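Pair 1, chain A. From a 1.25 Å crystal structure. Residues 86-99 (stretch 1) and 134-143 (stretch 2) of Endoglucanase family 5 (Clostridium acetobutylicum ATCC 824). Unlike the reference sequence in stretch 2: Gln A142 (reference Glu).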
# COMPACT_ATOMS: atom_id res chain seq x y z
N VAL A 86 -11.60 -5.60 7.61
CA VAL A 86 -10.45 -6.36 8.09
C VAL A 86 -10.85 -7.80 8.37
O VAL A 86 -10.14 -8.73 7.99
CB VAL A 86 -9.84 -5.68 9.32
CG1 VAL A 86 -8.86 -6.60 10.03
CG2 VAL A 86 -9.19 -4.39 8.92
N ASN A 87 -11.98 -8.01 9.04
CA ASN A 87 -12.42 -9.36 9.36
C ASN A 87 -12.72 -10.18 8.12
O ASN A 87 -12.48 -11.39 8.15
CB ASN A 87 -13.58 -9.37 10.35
CG ASN A 87 -13.12 -9.21 11.78
OD1 ASN A 87 -11.92 -9.30 12.08
ND2 ASN A 87 -14.07 -8.98 12.69
N TYR A 88 -13.28 -9.61 7.05
CA TYR A 88 -13.48 -10.41 5.84
C TYR A 88 -12.16 -11.06 5.44
O TYR A 88 -12.11 -12.23 5.04
CB TYR A 88 -13.98 -9.54 4.66
CG TYR A 88 -15.30 -8.82 4.79
CD1 TYR A 88 -16.33 -9.26 5.59
CD2 TYR A 88 -15.51 -7.66 4.05
CE1 TYR A 88 -17.51 -8.55 5.68
CE2 TYR A 88 -16.68 -6.95 4.14
CZ TYR A 88 -17.69 -7.41 4.95
OH TYR A 88 -18.87 -6.67 5.04
N VAL A 89 -11.09 -10.26 5.43
CA VAL A 89 -9.78 -10.71 4.98
C VAL A 89 -9.19 -11.73 5.96
O VAL A 89 -8.72 -12.83 5.58
CB VAL A 89 -8.84 -9.49 4.80
CG1 VAL A 89 -7.44 -9.95 4.43
CG2 VAL A 89 -9.39 -8.56 3.73
N ILE A 90 -9.20 -11.40 7.26
CA ILE A 90 -8.61 -12.26 8.28
C ILE A 90 -9.35 -13.58 8.35
O ILE A 90 -8.72 -14.64 8.50
CB ILE A 90 -8.55 -11.53 9.64
CG1 ILE A 90 -7.58 -10.31 9.58
CG2 ILE A 90 -8.21 -12.46 10.78
CD1 ILE A 90 -6.14 -10.65 9.39
N GLN A 91 -10.68 -13.55 8.27
CA GLN A 91 -11.47 -14.78 8.31
C GLN A 91 -11.22 -15.68 7.10
O GLN A 91 -11.52 -16.88 7.16
CB GLN A 91 -12.97 -14.44 8.38
CG GLN A 91 -13.39 -13.88 9.70
CD GLN A 91 -14.77 -13.28 9.71
OE1 GLN A 91 -15.45 -13.22 8.68
NE2 GLN A 91 -15.20 -12.81 10.87
N ASP A 92 -10.69 -15.14 6.02
CA ASP A 92 -10.28 -15.91 4.85
C ASP A 92 -8.82 -16.34 4.94
O ASP A 92 -8.25 -16.80 3.92
CB ASP A 92 -10.58 -15.17 3.55
CG ASP A 92 -12.03 -15.27 3.15
OD1 ASP A 92 -12.85 -15.93 3.83
OD2 ASP A 92 -12.41 -14.66 2.11
N HIS A 93 -8.18 -16.20 6.09
CA HIS A 93 -6.81 -16.67 6.31
C HIS A 93 -5.83 -16.03 5.32
O HIS A 93 -4.93 -16.70 4.80
CB HIS A 93 -6.75 -18.19 6.35
CG HIS A 93 -7.49 -18.77 7.50
ND1 HIS A 93 -7.09 -18.59 8.81
CD2 HIS A 93 -8.63 -19.49 7.55
CE1 HIS A 93 -7.94 -19.23 9.61
NE2 HIS A 93 -8.89 -19.75 8.87
N MET A 94 -6.00 -14.75 5.05
CA MET A 94 -5.07 -13.93 4.30
C MET A 94 -4.44 -12.90 5.25
O MET A 94 -4.95 -12.63 6.34
CB MET A 94 -5.77 -13.21 3.16
CG MET A 94 -6.23 -14.20 2.08
SD MET A 94 -6.88 -13.42 0.57
CE MET A 94 -8.41 -12.73 1.18
N TYR A 95 -3.32 -12.34 4.81
CA TYR A 95 -2.77 -11.14 5.42
C TYR A 95 -3.63 -9.95 5.05
O TYR A 95 -4.10 -9.85 3.91
CB TYR A 95 -1.32 -10.89 4.95
CG TYR A 95 -0.34 -11.85 5.56
CD1 TYR A 95 -0.10 -13.10 4.98
CD2 TYR A 95 0.35 -11.53 6.72
CE1 TYR A 95 0.79 -13.99 5.55
CE2 TYR A 95 1.23 -12.42 7.31
CZ TYR A 95 1.43 -13.66 6.73
OH TYR A 95 2.31 -14.53 7.36
N ALA A 96 -3.82 -9.03 6.01
CA ALA A 96 -4.49 -7.76 5.80
C ALA A 96 -3.48 -6.66 6.10
O ALA A 96 -2.82 -6.70 7.15
CB ALA A 96 -5.71 -7.62 6.72
N ILE A 97 -3.36 -5.67 5.22
CA ILE A 97 -2.57 -4.46 5.47
C ILE A 97 -3.54 -3.32 5.72
O ILE A 97 -4.37 -3.01 4.86
CB ILE A 97 -1.63 -4.12 4.29
CG1 ILE A 97 -0.64 -5.23 3.98
CG2 ILE A 97 -0.89 -2.79 4.61
CD1 ILE A 97 -0.00 -5.06 2.60
N LEU A 98 -3.47 -2.70 6.89
CA LEU A 98 -4.32 -1.59 7.28
C LEU A 98 -3.46 -0.34 7.37
O LEU A 98 -2.45 -0.35 8.09
CB LEU A 98 -4.98 -1.89 8.63
CG LEU A 98 -5.85 -0.79 9.20
CD1 LEU A 98 -7.07 -0.53 8.37
CD2 LEU A 98 -6.27 -1.10 10.62
N ASN A 99 -3.84 0.72 6.67
CA ASN A 99 -2.98 1.92 6.63
C ASN A 99 -3.72 3.19 7.06
O ASN A 99 -4.87 3.18 7.50
CB ASN A 99 -2.32 2.09 5.26
CG ASN A 99 -3.22 2.65 4.19
OD1 ASN A 99 -4.37 3.00 4.44
ND2 ASN A 99 -2.70 2.78 2.96
N ASP A 134 -5.38 -6.82 19.30
CA ASP A 134 -5.41 -8.24 19.62
C ASP A 134 -5.31 -9.16 18.40
O ASP A 134 -5.25 -10.38 18.56
CB ASP A 134 -6.65 -8.60 20.42
CG ASP A 134 -6.64 -8.06 21.84
OD1 ASP A 134 -5.57 -7.76 22.40
OD2 ASP A 134 -7.74 -8.00 22.41
N TYR A 135 -5.29 -8.63 17.19
CA TYR A 135 -5.11 -9.47 16.00
C TYR A 135 -3.72 -10.11 16.02
O TYR A 135 -2.75 -9.52 16.54
CB TYR A 135 -5.31 -8.63 14.72
CG TYR A 135 -6.76 -8.35 14.44
CD1 TYR A 135 -7.41 -7.28 15.04
CD2 TYR A 135 -7.51 -9.17 13.58
CE1 TYR A 135 -8.77 -7.08 14.82
CE2 TYR A 135 -8.85 -8.94 13.36
CZ TYR A 135 -9.45 -7.88 13.98
OH TYR A 135 -10.79 -7.61 13.80
N ASP A 136 -3.59 -11.25 15.36
CA ASP A 136 -2.29 -11.91 15.22
C ASP A 136 -1.47 -11.27 14.10
O ASP A 136 -1.84 -10.24 13.54
CB ASP A 136 -2.44 -13.43 15.13
CG ASP A 136 -3.00 -13.92 13.84
OD1 ASP A 136 -2.97 -13.27 12.81
OD2 ASP A 136 -3.55 -15.08 13.89
N SER A 137 -0.35 -11.90 13.76
CA SER A 137 0.61 -11.31 12.83
C SER A 137 0.12 -11.27 11.40
O SER A 137 0.81 -10.69 10.55
CB SER A 137 1.93 -12.06 12.90
OG SER A 137 1.80 -13.37 12.40
N HIS A 138 -1.05 -11.84 11.10
CA HIS A 138 -1.62 -11.67 9.76
C HIS A 138 -2.15 -10.26 9.53
O HIS A 138 -2.40 -9.90 8.38
CB HIS A 138 -2.69 -12.71 9.46
CG HIS A 138 -2.12 -14.07 9.28
ND1 HIS A 138 -1.86 -14.91 10.34
CD2 HIS A 138 -1.67 -14.71 8.17
CE1 HIS A 138 -1.33 -16.04 9.89
NE2 HIS A 138 -1.19 -15.93 8.58
N LEU A 139 -2.36 -9.46 10.57
CA LEU A 139 -2.71 -8.05 10.41
C LEU A 139 -1.43 -7.22 10.51
O LEU A 139 -0.73 -7.26 11.54
CB LEU A 139 -3.72 -7.58 11.45
CG LEU A 139 -4.12 -6.12 11.34
CD1 LEU A 139 -4.73 -5.77 9.99
CD2 LEU A 139 -5.08 -5.73 12.49
N ILE A 140 -1.11 -6.52 9.43
CA ILE A 140 0.06 -5.65 9.30
C ILE A 140 -0.45 -4.22 9.28
O ILE A 140 -1.46 -3.92 8.61
CB ILE A 140 0.78 -5.99 7.98
CG1 ILE A 140 1.34 -7.43 8.05
CG2 ILE A 140 1.88 -4.99 7.66
CD1 ILE A 140 1.83 -7.97 6.73
N PHE A 141 0.23 -3.32 10.01
CA PHE A 141 -0.07 -1.90 9.94
C PHE A 141 0.90 -1.24 8.97
O PHE A 141 2.09 -1.54 8.99
CB PHE A 141 0.05 -1.21 11.31
CG PHE A 141 -0.96 -1.62 12.35
CD1 PHE A 141 -2.14 -2.24 12.05
CD2 PHE A 141 -0.68 -1.37 13.67
CE1 PHE A 141 -3.03 -2.61 13.06
CE2 PHE A 141 -1.54 -1.76 14.68
CZ PHE A 141 -2.74 -2.33 14.38
N GLN A 142 0.41 -0.31 8.15
CA GLN A 142 1.25 0.50 7.27
C GLN A 142 1.05 1.95 7.74
O GLN A 142 -0.07 2.47 7.73
CB GLN A 142 0.83 0.29 5.83
CG GLN A 142 1.46 1.22 4.84
CD GLN A 142 0.80 1.12 3.47
OE1 GLN A 142 0.33 2.15 2.92
NE2 GLN A 142 0.77 -0.01 2.92
N THR A 143 2.11 2.59 8.18
CA THR A 143 1.98 3.85 8.92
C THR A 143 1.35 4.96 8.09
O THR A 143 0.48 5.69 8.58
CB THR A 143 3.36 4.28 9.43
OG1 THR A 143 4.23 4.36 8.32
CG2 THR A 143 3.89 3.33 10.50
O HOH W 1 2.02 -14.99 10.17

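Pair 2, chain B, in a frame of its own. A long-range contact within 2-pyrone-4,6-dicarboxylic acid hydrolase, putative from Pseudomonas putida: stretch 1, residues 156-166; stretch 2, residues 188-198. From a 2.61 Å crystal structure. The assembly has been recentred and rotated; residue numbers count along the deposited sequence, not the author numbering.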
# COMPACT_ATOMS: atom_id res chain seq x y z
N LEU B 156 3.98 10.71 -13.07
CA LEU B 156 5.16 10.06 -12.52
C LEU B 156 5.76 9.11 -13.56
O LEU B 156 6.85 8.57 -13.36
CB LEU B 156 4.81 9.26 -11.28
CG LEU B 156 4.23 10.02 -10.09
CD1 LEU B 156 3.74 9.03 -9.07
CD2 LEU B 156 5.28 10.93 -9.51
N GLN B 157 5.03 8.92 -14.64
CA GLN B 157 5.42 8.04 -15.73
C GLN B 157 6.82 8.37 -16.29
O GLN B 157 7.68 7.49 -16.38
CB GLN B 157 4.37 8.16 -16.85
CG GLN B 157 4.17 6.93 -17.72
CD GLN B 157 3.31 5.87 -17.05
OE1 GLN B 157 3.67 5.33 -16.00
NE2 GLN B 157 2.18 5.55 -17.67
N PRO B 158 7.08 9.64 -16.64
CA PRO B 158 8.38 10.05 -17.18
C PRO B 158 9.58 9.77 -16.30
O PRO B 158 10.65 9.40 -16.80
CB PRO B 158 8.19 11.55 -17.42
CG PRO B 158 7.26 11.93 -16.32
CD PRO B 158 6.24 10.82 -16.38
N TYR B 159 9.40 9.94 -14.99
CA TYR B 159 10.48 9.72 -14.02
C TYR B 159 11.01 8.30 -14.02
O TYR B 159 12.00 8.00 -13.34
CB TYR B 159 9.99 10.09 -12.63
CG TYR B 159 9.64 11.56 -12.49
CD1 TYR B 159 10.61 12.50 -12.17
CD2 TYR B 159 8.33 12.00 -12.69
CE1 TYR B 159 10.29 13.86 -12.06
CE2 TYR B 159 8.00 13.35 -12.59
CZ TYR B 159 8.98 14.26 -12.27
OH TYR B 159 8.63 15.58 -12.16
N GLY B 160 10.35 7.43 -14.78
CA GLY B 160 10.77 6.04 -14.91
C GLY B 160 10.91 5.26 -13.62
O GLY B 160 11.94 4.64 -13.35
N LEU B 161 9.86 5.28 -12.81
CA LEU B 161 9.92 4.56 -11.56
C LEU B 161 8.66 3.74 -11.34
O LEU B 161 7.64 3.92 -12.02
CB LEU B 161 10.17 5.54 -10.40
CG LEU B 161 9.55 6.94 -10.43
CD1 LEU B 161 8.06 6.83 -10.63
CD2 LEU B 161 9.89 7.68 -9.16
N ASP B 162 8.75 2.81 -10.40
CA ASP B 162 7.64 1.94 -10.07
C ASP B 162 6.53 2.74 -9.42
O ASP B 162 6.76 3.60 -8.56
CB ASP B 162 8.11 0.83 -9.12
CG ASP B 162 9.10 -0.13 -9.78
OD1 ASP B 162 9.95 -0.69 -9.05
OD2 ASP B 162 9.01 -0.33 -11.01
N ILE B 163 5.30 2.45 -9.84
CA ILE B 163 4.14 3.13 -9.30
C ILE B 163 3.18 2.08 -8.73
O ILE B 163 2.68 1.21 -9.46
CB ILE B 163 3.42 3.92 -10.40
CG1 ILE B 163 4.39 4.90 -11.06
CG2 ILE B 163 2.21 4.64 -9.80
CD1 ILE B 163 3.89 5.50 -12.37
N VAL B 164 2.93 2.19 -7.42
CA VAL B 164 2.03 1.31 -6.70
C VAL B 164 0.71 2.01 -6.38
O VAL B 164 0.71 3.01 -5.66
CB VAL B 164 2.65 0.85 -5.37
CG1 VAL B 164 1.66 -0.05 -4.63
CG2 VAL B 164 3.95 0.12 -5.61
N ILE B 165 -0.40 1.46 -6.89
CA ILE B 165 -1.74 2.01 -6.68
C ILE B 165 -2.46 1.30 -5.53
O ILE B 165 -2.58 0.08 -5.54
CB ILE B 165 -2.57 1.90 -7.97
CG1 ILE B 165 -1.90 2.68 -9.08
CG2 ILE B 165 -3.95 2.50 -7.79
CD1 ILE B 165 -2.55 2.50 -10.41
N ASP B 166 -2.95 2.07 -4.56
CA ASP B 166 -3.64 1.53 -3.39
C ASP B 166 -5.11 1.17 -3.55
O ASP B 166 -5.86 1.88 -4.22
CB ASP B 166 -3.54 2.50 -2.21
CG ASP B 166 -2.13 2.64 -1.68
OD1 ASP B 166 -1.96 3.43 -0.72
OD2 ASP B 166 -1.20 1.98 -2.20
N LEU B 188 -4.62 1.70 -19.30
CA LEU B 188 -3.44 2.54 -19.08
C LEU B 188 -2.20 2.03 -19.82
O LEU B 188 -2.12 0.86 -20.19
CB LEU B 188 -3.12 2.65 -17.59
CG LEU B 188 -2.05 3.66 -17.18
CD1 LEU B 188 -2.49 5.07 -17.59
CD2 LEU B 188 -1.85 3.59 -15.67
N SER B 189 -1.26 2.94 -20.05
CA SER B 189 -0.02 2.62 -20.74
C SER B 189 1.10 2.47 -19.71
O SER B 189 1.95 3.35 -19.56
CB SER B 189 0.34 3.72 -21.74
OG SER B 189 0.35 5.00 -21.13
N GLY B 190 1.09 1.35 -19.00
CA GLY B 190 2.11 1.10 -17.99
C GLY B 190 3.14 0.09 -18.47
O GLY B 190 2.82 -1.09 -18.65
N ARG B 191 4.37 0.54 -18.67
CA ARG B 191 5.44 -0.33 -19.15
C ARG B 191 5.91 -1.27 -18.05
O ARG B 191 7.09 -1.29 -17.70
CB ARG B 191 6.63 0.50 -19.63
CG ARG B 191 6.30 1.67 -20.54
CD ARG B 191 7.58 2.16 -21.23
NE ARG B 191 7.61 3.61 -21.41
CZ ARG B 191 7.73 4.49 -20.41
NH1 ARG B 191 7.82 4.06 -19.15
NH2 ARG B 191 7.76 5.79 -20.67
N GLY B 192 4.96 -2.03 -17.50
CA GLY B 192 5.26 -2.98 -16.44
C GLY B 192 5.81 -2.35 -15.19
O GLY B 192 6.22 -3.04 -14.26
N LYS B 193 5.81 -1.02 -15.15
CA LYS B 193 6.32 -0.29 -14.01
C LYS B 193 5.16 0.12 -13.10
O LYS B 193 5.34 0.86 -12.13
CB LYS B 193 7.11 0.94 -14.48
CG LYS B 193 8.38 0.62 -15.30
CD LYS B 193 9.68 0.59 -14.45
CE LYS B 193 9.99 1.96 -13.83
NZ LYS B 193 11.28 2.01 -13.09
N VAL B 194 3.96 -0.37 -13.39
CA VAL B 194 2.80 -0.04 -12.57
C VAL B 194 2.22 -1.23 -11.79
O VAL B 194 1.84 -2.26 -12.36
CB VAL B 194 1.70 0.64 -13.41
CG1 VAL B 194 1.50 -0.10 -14.71
CG2 VAL B 194 0.40 0.72 -12.60
N TRP B 195 2.17 -1.06 -10.47
CA TRP B 195 1.66 -2.07 -9.56
C TRP B 195 0.35 -1.59 -8.99
O TRP B 195 0.12 -0.39 -8.80
CB TRP B 195 2.63 -2.29 -8.40
CG TRP B 195 3.73 -3.22 -8.72
CD1 TRP B 195 3.78 -4.56 -8.44
CD2 TRP B 195 4.93 -2.91 -9.42
NE1 TRP B 195 4.95 -5.10 -8.93
CE2 TRP B 195 5.67 -4.11 -9.54
CE3 TRP B 195 5.44 -1.74 -9.97
CZ2 TRP B 195 6.90 -4.16 -10.18
CZ3 TRP B 195 6.67 -1.79 -10.61
CH2 TRP B 195 7.38 -3.00 -10.71
N VAL B 196 -0.52 -2.54 -8.70
CA VAL B 196 -1.80 -2.23 -8.13
C VAL B 196 -2.05 -3.16 -6.95
O VAL B 196 -1.90 -4.39 -7.06
CB VAL B 196 -2.90 -2.38 -9.17
CG1 VAL B 196 -2.77 -3.72 -9.85
CG2 VAL B 196 -4.27 -2.23 -8.51
N LYS B 197 -2.41 -2.57 -5.82
CA LYS B 197 -2.69 -3.34 -4.61
C LYS B 197 -4.16 -3.68 -4.47
O LYS B 197 -5.03 -2.82 -4.59
CB LYS B 197 -2.23 -2.57 -3.36
CG LYS B 197 -0.80 -2.87 -2.95
CD LYS B 197 -0.50 -2.47 -1.51
CE LYS B 197 0.15 -1.10 -1.42
NZ LYS B 197 1.01 -0.93 -0.21
N VAL B 198 -4.42 -4.96 -4.22
CA VAL B 198 -5.77 -5.45 -4.01
C VAL B 198 -5.92 -5.59 -2.49
O VAL B 198 -5.50 -6.57 -1.89
CB VAL B 198 -5.99 -6.80 -4.76
CG1 VAL B 198 -4.68 -7.55 -4.89
CG2 VAL B 198 -7.02 -7.64 -4.02

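The sharpest difference lies just before the strands, where Tyr A135 of pair 1 falls on Gly B190 of pair 2 (CA atoms 1.3 Å apart after superposition). In pair 1 the tyrosine ring packs beside the helix that carries Val A86, Asn A87 and Ile A90. Its hydroxyl donates a hydrogen bond from Tyr A135 OH to Asn A87 OD1 (2.7 Å), and the ring also packs against aliphatic carbons, with Val A86 CG1 4.1 Å from Tyr A135 CE2 and Ile A90 CG1 4.2 Å from Tyr A135 CD2. Pair 2 has no side chain at that position. Gln B157, which matches Ile A90, instead extends along its own route: its CA-to-CB bond points sideways, but with chi1 t and chi2 p its amide reaches the other stretch. Gln B157 NE2 comes to 2.9 Å from Ser B189 O, although the angle is too poor for a hydrogen bond. An ideal CB on Gly B190 would lie 2.1 Å from Val B194 CG1, so the local conformation leaves no room for one.

Around this difference the backbones agree closely: N, CA and C of 14 central residues superpose with an RMSD of 0.8 Å. Each pair joins two parallel strands, whose axes approach to 4.6 Å at 28° in pair 1 and 4.3 Å at 23° in pair 2. The register is also the same. Ala A96, Ile A97 and Leu A98 bridge Leu A139, Ile A140 and Phe A141, just as Ile B163, Val B164 and Ile B165 bridge Val B194, Trp B195 and Val B196. Four backbone hydrogen bonds alternate in direction across each seam. The first runs from Ala A96 N to His A138 O (2.9 Å) in pair 1 and from Ile B163 N to Lys B193 O (2.8 Å) in pair 2; the last runs from Gln A142 N to Leu A98 O (2.9 Å) and from Lys B197 N to Ile B165 O (2.7 Å).

On the face carrying Ala A96 and Leu A98, the small alanine is complemented by a long leucine: Leu A139 CD1 lies 3.9 Å from Ala A96 CB and 4.1 Å from Leu A98 CB. The matching face of pair 2 shares the bulk differently, since isoleucine replaces alanine and valine replaces leucine. One of its contacts runs from Ile B165 CD1 to Val B194 CG2 (4.1 Å); Ile B165 CB also lies 4.5 Å from Val B196 CB.

At the strand entrance, Tyr A95 and His A138 match Asp B162 and Lys B193. The aromatic pair meets obliquely, its ring centroids 4.5 Å apart and its planes at 40°, and water 1 links Tyr A95 OH (2.9 Å) to Ser A137 OG (2.8 Å). Pair 2 uses charge instead: Lys B193 NZ donates to Gly B160 O (2.7 Å) and forms a long salt bridge with Asp B162 OD2 (3.9 Å), an atom whose position is less certain.

At the far end, Asn A99 ND2 donates to OE1 of Gln A142 (3.1 Å), a residue that is glutamate in the reference sequence, so this bond describes the deposited residue. The matched Asp B166 OD2 and Lys B197 NZ stand 4.2 Å apart, beyond a salt bridge.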